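Local coordinates for periplasmic aliphatic sulphonates-binding protein (Escherichia coli, PDB 2X26) that probably serves as the periplasmic binding protein that captures aliphatic sulfonates for an ABC-type uptake system, at residues 191-203 and 280-292. Sequence-based numbering, arbitrary orientation. Where two conformers were deposited one is given.
Sequences ARPYAEKNGAFIQ and IRQRIWQPTQLEG
In one lobe of this periplasmic binding protein fold, the segment 280-292 near the C-terminus, a 3-10 turn (280-283) that runs on into an extended loop, lies across the short helix 192-197 and the first turn of the long helix 199-218, with Trp285 and Ala195 meeting at its centre. CB of Ala195 sits over one indole face, 3.9 Å from the centroid of the five-membered ring and 9° off its normal, a CH-pi contact that a methyl suits because it lets the helix come close. On the opposite face CA of Pro287 packs toward the rim. With CG anti to the backbone N (chi1 179°), the indole extends toward the helices, where Gly199 O and CG of Gln203 line its edge and Val77 of strand 74-80 touches it too. An alanine in place of Trp285 would probably open a gap between Ala195 and Pro287 and strip Gly199 and Gln203 of the ring edge they pack on. Glycine suits position 199 because a CB would collide with Thr288 O, which instead lies 3.2 Å from Gly199 CA in a CA-H...O contact. Gln203 NE2 reaches that same oxygen through a weak hydrogen bond of 2.9 Å. At the far end Arg192, long enough to span the distance, bends at chi3 and gives NH2 to Gln282 O (3.2 Å, 163° at the hydrogen), in the guanidinium plane but tilted from the carbonyl plane; Asp73 takes the same NH2 in a salt bridge. Where the helix breaks at Asn198, a water bridges the two segments, donating to Glu196 O at 2.6 Å and accepting from Leu290 N at 3.1 Å.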
loop_
_atom_site.group_PDB
_atom_site.type_symbol
_atom_site.label_atom_id
_atom_site.label_comp_id
_atom_site.label_asym_id
_atom_site.label_seq_id
_atom_site.Cartn_x
_atom_site.Cartn_y
_atom_site.Cartn_z
ATOM N N ALA A 191 7.016 -13.581 -2.219
ATOM C CA ALA A 191 8.275 -14.275 -1.986
ATOM C C ALA A 191 9.047 -14.453 -3.295
ATOM O O ALA A 191 8.454 -14.677 -4.372
ATOM C CB ALA A 191 8.008 -15.626 -1.328
ATOM N N ARG A 192 10.375 -14.306 -3.224
ATOM C CA ARG A 192 11.153 -14.377 -4.441
ATOM C C ARG A 192 10.975 -15.669 -5.254
ATOM O O ARG A 192 10.840 -15.616 -6.479
ATOM C CB ARG A 192 12.609 -14.027 -4.192
ATOM C CG ARG A 192 13.455 -13.944 -5.471
ATOM C CD ARG A 192 14.934 -13.893 -5.118
ATOM N NE ARG A 192 15.185 -12.941 -4.035
ATOM C CZ ARG A 192 15.526 -11.674 -4.236
ATOM N NH1 ARG A 192 15.640 -11.207 -5.491
ATOM N NH2 ARG A 192 15.709 -10.859 -3.186
ATOM N N PRO A 193 10.911 -16.831 -4.595
ATOM C CA PRO A 193 10.798 -18.040 -5.405
ATOM C C PRO A 193 9.478 -18.084 -6.153
ATOM O O PRO A 193 9.437 -18.575 -7.296
ATOM C CB PRO A 193 10.856 -19.165 -4.349
ATOM C CG PRO A 193 11.640 -18.613 -3.284
ATOM C CD PRO A 193 11.178 -17.165 -3.185
ATOM N N TYR A 194 8.406 -17.546 -5.557
ATOM C CA TYR A 194 7.103 -17.564 -6.229
ATOM C C TYR A 194 7.098 -16.627 -7.409
ATOM O O TYR A 194 6.515 -16.952 -8.428
ATOM C CB TYR A 194 5.970 -17.124 -5.285
ATOM C CG TYR A 194 4.548 -17.302 -5.799
ATOM C CD1 TYR A 194 3.865 -18.507 -5.601
ATOM C CD2 TYR A 194 3.873 -16.267 -6.464
ATOM C CE1 TYR A 194 2.545 -18.693 -6.045
ATOM C CE2 TYR A 194 2.545 -16.458 -6.945
ATOM C CZ TYR A 194 1.885 -17.660 -6.718
ATOM O OH TYR A 194 0.566 -17.843 -7.132
ATOM N N ALA A 195 7.727 -15.465 -7.252
ATOM C CA ALA A 195 7.782 -14.495 -8.336
ATOM C C ALA A 195 8.629 -15.079 -9.499
ATOM O O ALA A 195 8.241 -14.936 -10.669
ATOM C CB ALA A 195 8.380 -13.210 -7.828
ATOM N N GLU A 196 9.758 -15.719 -9.159
ATOM C CA GLU A 196 10.646 -16.254 -10.197
ATOM C C GLU A 196 10.041 -17.438 -10.949
ATOM O O GLU A 196 10.237 -17.562 -12.174
ATOM C CB GLU A 196 12.027 -16.572 -9.616
ATOM C CG GLU A 196 12.801 -15.297 -9.251
ATOM C CD GLU A 196 13.426 -14.644 -10.475
ATOM O OE1 GLU A 196 13.710 -15.371 -11.452
ATOM O OE2 GLU A 196 13.641 -13.414 -10.451
ATOM N N LYS A 197 9.285 -18.270 -10.239
ATOM C CA LYS A 197 8.615 -19.427 -10.803
ATOM C C LYS A 197 7.404 -19.028 -11.628
ATOM O O LYS A 197 7.027 -19.751 -12.558
ATOM C CB LYS A 197 8.118 -20.326 -9.668
ATOM C CG LYS A 197 7.432 -21.563 -10.189
ATOM C CD LYS A 197 7.432 -22.693 -9.203
ATOM C CE LYS A 197 7.581 -24.025 -9.968
ATOM N NZ LYS A 197 7.421 -25.213 -9.074
ATOM N N ASN A 198 6.748 -17.921 -11.248
ATOM C CA ASN A 198 5.456 -17.576 -11.847
ATOM C C ASN A 198 5.438 -16.172 -12.462
ATOM O O ASN A 198 4.441 -15.454 -12.376
ATOM C CB ASN A 198 4.324 -17.706 -10.810
ATOM C CG ASN A 198 4.236 -19.113 -10.209
ATOM O OD1 ASN A 198 3.867 -20.039 -10.899
ATOM N ND2 ASN A 198 4.558 -19.258 -8.915
ATOM N N GLY A 199 6.522 -15.820 -13.146
ATOM C CA GLY A 199 6.713 -14.438 -13.639
ATOM C C GLY A 199 5.618 -13.912 -14.536
ATOM O O GLY A 199 5.102 -12.819 -14.296
ATOM N N ALA A 200 5.306 -14.646 -15.605
ATOM C CA ALA A 200 4.265 -14.229 -16.555
ATOM C C ALA A 200 2.933 -14.089 -15.844
ATOM O O ALA A 200 2.242 -13.100 -16.061
ATOM C CB ALA A 200 4.114 -15.215 -17.708
ATOM N N PHE A 201 2.622 -15.059 -14.972
ATOM C CA PHE A 201 1.375 -15.100 -14.194
ATOM C C PHE A 201 1.212 -13.870 -13.333
ATOM O O PHE A 201 0.164 -13.229 -13.356
ATOM C CB PHE A 201 1.319 -16.380 -13.318
ATOM C CG PHE A 201 0.113 -16.459 -12.422
ATOM C CD1 PHE A 201 -1.156 -16.680 -12.951
ATOM C CD2 PHE A 201 0.253 -16.354 -11.047
ATOM C CE1 PHE A 201 -2.282 -16.749 -12.114
ATOM C CE2 PHE A 201 -0.855 -16.452 -10.222
ATOM C CZ PHE A 201 -2.120 -16.652 -10.754
ATOM N N ILE A 202 2.259 -13.515 -12.599
ATOM C CA ILE A 202 2.205 -12.371 -11.697
ATOM C C ILE A 202 1.970 -11.078 -12.495
ATOM O O ILE A 202 1.212 -10.186 -12.094
ATOM C CB ILE A 202 3.498 -12.270 -10.868
ATOM C CG1 ILE A 202 3.536 -13.398 -9.814
ATOM C CG2 ILE A 202 3.622 -10.886 -10.191
ATOM C CD1 ILE A 202 2.384 -13.339 -8.823
ATOM N N GLN A 203 2.614 -10.993 -13.646
ATOM C CA GLN A 203 2.455 -9.794 -14.438
ATOM C C GLN A 203 1.008 -9.625 -14.881
ATOM O O GLN A 203 0.468 -8.497 -14.851
ATOM C CB GLN A 203 3.403 -9.830 -15.630
ATOM C CG GLN A 203 4.861 -9.778 -15.182
ATOM C CD GLN A 203 5.785 -9.603 -16.364
ATOM O OE1 GLN A 203 5.596 -8.684 -17.162
ATOM N NE2 GLN A 203 6.754 -10.503 -16.509
ATOM N N ILE A 280 17.491 -1.779 -0.486
ATOM C CA ILE A 280 16.188 -1.922 -1.142
ATOM C C ILE A 280 16.306 -2.502 -2.557
ATOM O O ILE A 280 15.467 -3.320 -2.962
ATOM C CB ILE A 280 15.404 -0.558 -1.218
ATOM C CG1 ILE A 280 15.061 -0.085 0.202
ATOM C CG2 ILE A 280 14.136 -0.635 -2.196
ATOM C CD1 ILE A 280 14.150 -1.064 0.919
ATOM N N ARG A 281 17.346 -2.092 -3.294
ATOM C CA ARG A 281 17.478 -2.561 -4.657
ATOM C C ARG A 281 17.629 -4.078 -4.773
ATOM O O ARG A 281 17.193 -4.635 -5.761
ATOM C CB ARG A 281 18.622 -1.858 -5.379
ATOM C CG ARG A 281 18.264 -0.387 -5.678
ATOM C CD ARG A 281 19.532 0.371 -5.936
ATOM N NE ARG A 281 19.330 1.795 -6.141
ATOM C CZ ARG A 281 19.433 2.725 -5.189
ATOM N NH1 ARG A 281 19.688 2.385 -3.929
ATOM N NH2 ARG A 281 19.282 4.002 -5.508
ATOM N N GLN A 282 18.202 -4.733 -3.763
ATOM C CA GLN A 282 18.353 -6.203 -3.755
ATOM C C GLN A 282 16.975 -6.908 -3.706
ATOM O O GLN A 282 16.841 -8.072 -4.132
ATOM C CB GLN A 282 19.247 -6.622 -2.549
ATOM C CG GLN A 282 19.750 -8.102 -2.511
ATOM C CD GLN A 282 18.756 -9.145 -1.973
ATOM O OE1 GLN A 282 17.911 -8.876 -1.084
ATOM N NE2 GLN A 282 18.866 -10.361 -2.510
ATOM N N ARG A 283 15.962 -6.184 -3.204
ATOM C CA ARG A 283 14.610 -6.705 -3.031
ATOM C C ARG A 283 13.678 -6.348 -4.191
ATOM O O ARG A 283 12.493 -6.639 -4.109
ATOM C CB ARG A 283 13.982 -6.205 -1.715
ATOM C CG ARG A 283 14.744 -6.590 -0.445
ATOM C CD ARG A 283 14.794 -8.102 -0.225
ATOM N NE ARG A 283 14.912 -8.419 1.208
ATOM C CZ ARG A 283 16.034 -8.328 1.921
ATOM N NH1 ARG A 283 17.158 -7.892 1.362
ATOM N NH2 ARG A 283 16.031 -8.652 3.217
ATOM N N ILE A 284 14.194 -5.705 -5.245
ATOM C CA ILE A 284 13.381 -5.360 -6.404
ATOM C C ILE A 284 13.350 -6.541 -7.388
ATOM O O ILE A 284 14.403 -7.060 -7.764
ATOM C CB ILE A 284 13.824 -4.000 -7.010
ATOM C CG1 ILE A 284 13.362 -2.887 -6.061
ATOM C CG2 ILE A 284 13.182 -3.762 -8.368
ATOM C CD1 ILE A 284 13.918 -1.557 -6.353
ATOM N N TRP A 285 12.148 -7.022 -7.720
ATOM C CA TRP A 285 11.998 -8.084 -8.705
ATOM C C TRP A 285 12.040 -7.488 -10.099
ATOM O O TRP A 285 11.262 -6.556 -10.417
ATOM C CB TRP A 285 10.715 -8.874 -8.476
ATOM C CG TRP A 285 10.445 -10.000 -9.476
ATOM C CD1 TRP A 285 11.185 -11.117 -9.659
ATOM C CD2 TRP A 285 9.348 -10.076 -10.413
ATOM N NE1 TRP A 285 10.633 -11.903 -10.668
ATOM C CE2 TRP A 285 9.494 -11.288 -11.130
ATOM C CE3 TRP A 285 8.253 -9.236 -10.703
ATOM C CZ2 TRP A 285 8.579 -11.699 -12.126
ATOM C CZ3 TRP A 285 7.329 -9.625 -11.694
ATOM C CH2 TRP A 285 7.503 -10.857 -12.407
ATOM N N GLN A 286 13.016 -7.960 -10.885
ATOM C CA GLN A 286 13.055 -7.678 -12.319
ATOM C C GLN A 286 12.086 -8.643 -13.010
ATOM O O GLN A 286 12.248 -9.874 -12.923
ATOM C CB GLN A 286 14.481 -7.844 -12.848
ATOM C CG GLN A 286 15.466 -6.879 -12.203
ATOM C CD GLN A 286 15.254 -5.443 -12.661
ATOM O OE1 GLN A 286 15.480 -5.131 -13.830
ATOM N NE2 GLN A 286 14.838 -4.557 -11.743
ATOM N N PRO A 287 11.059 -8.095 -13.680
ATOM C CA PRO A 287 10.043 -8.974 -14.219
ATOM C C PRO A 287 10.643 -9.949 -15.247
ATOM O O PRO A 287 11.513 -9.562 -16.050
ATOM C CB PRO A 287 9.040 -8.012 -14.855
ATOM C CG PRO A 287 9.219 -6.751 -14.093
ATOM C CD PRO A 287 10.644 -6.664 -13.719
ATOM N N THR A 288 10.200 -11.199 -15.162
ATOM C CA THR A 288 10.622 -12.262 -16.059
ATOM C C THR A 288 9.383 -13.000 -16.458
ATOM O O THR A 288 8.307 -12.848 -15.851
ATOM C CB THR A 288 11.516 -13.265 -15.340
ATOM O OG1 THR A 288 10.828 -13.760 -14.166
ATOM C CG2 THR A 288 12.827 -12.616 -14.941
ATOM N N GLN A 289 9.521 -13.821 -17.490
ATOM C CA GLN A 289 8.458 -14.707 -17.909
ATOM C C GLN A 289 9.044 -16.094 -18.175
ATOM O O GLN A 289 8.784 -16.681 -19.227
ATOM C CB GLN A 289 7.792 -14.201 -19.181
ATOM C CG GLN A 289 7.132 -12.871 -19.063
ATOM C CD GLN A 289 6.733 -12.340 -20.411
ATOM O OE1 GLN A 289 7.241 -11.314 -20.850
ATOM N NE2 GLN A 289 5.836 -13.055 -21.093
ATOM N N LEU A 290 9.819 -16.589 -17.204
ATOM C CA LEU A 290 10.463 -17.913 -17.280
ATOM C C LEU A 290 9.472 -19.034 -17.577
ATOM O O LEU A 290 8.549 -19.274 -16.801
ATOM C CB LEU A 290 11.226 -18.216 -15.983
ATOM C CG LEU A 290 12.493 -17.433 -15.596
ATOM C CD1 LEU A 290 13.115 -18.036 -14.314
ATOM C CD2 LEU A 290 13.552 -17.342 -16.733
ATOM N N GLU A 291 9.656 -19.695 -18.722
ATOM C CA GLU A 291 8.935 -20.938 -19.062
ATOM C C GLU A 291 9.428 -22.113 -18.210
ATOM O O GLU A 291 10.641 -22.345 -18.074
ATOM C CB GLU A 291 9.085 -21.255 -20.565
ATOM C CG GLU A 291 8.150 -20.430 -21.507
ATOM C CD GLU A 291 8.892 -19.736 -22.671
ATOM O OE1 GLU A 291 10.097 -20.024 -22.915
ATOM O OE2 GLU A 291 8.267 -18.880 -23.343
ATOM N N GLY A 292 8.485 -22.831 -17.600
ATOM C CA GLY A 292 8.826 -23.982 -16.774
ATOM C C GLY A 292 9.500 -25.036 -17.654
ATOM O O GLY A 292 9.210 -25.124 -18.845
HETATM O O HOH W 1 14.125 -11.493 -11.924
HETATM O O HOH W 2 9.385 -16.071 -14.140
HETATM O O HOH W 3 6.610 -17.321 -16.262
#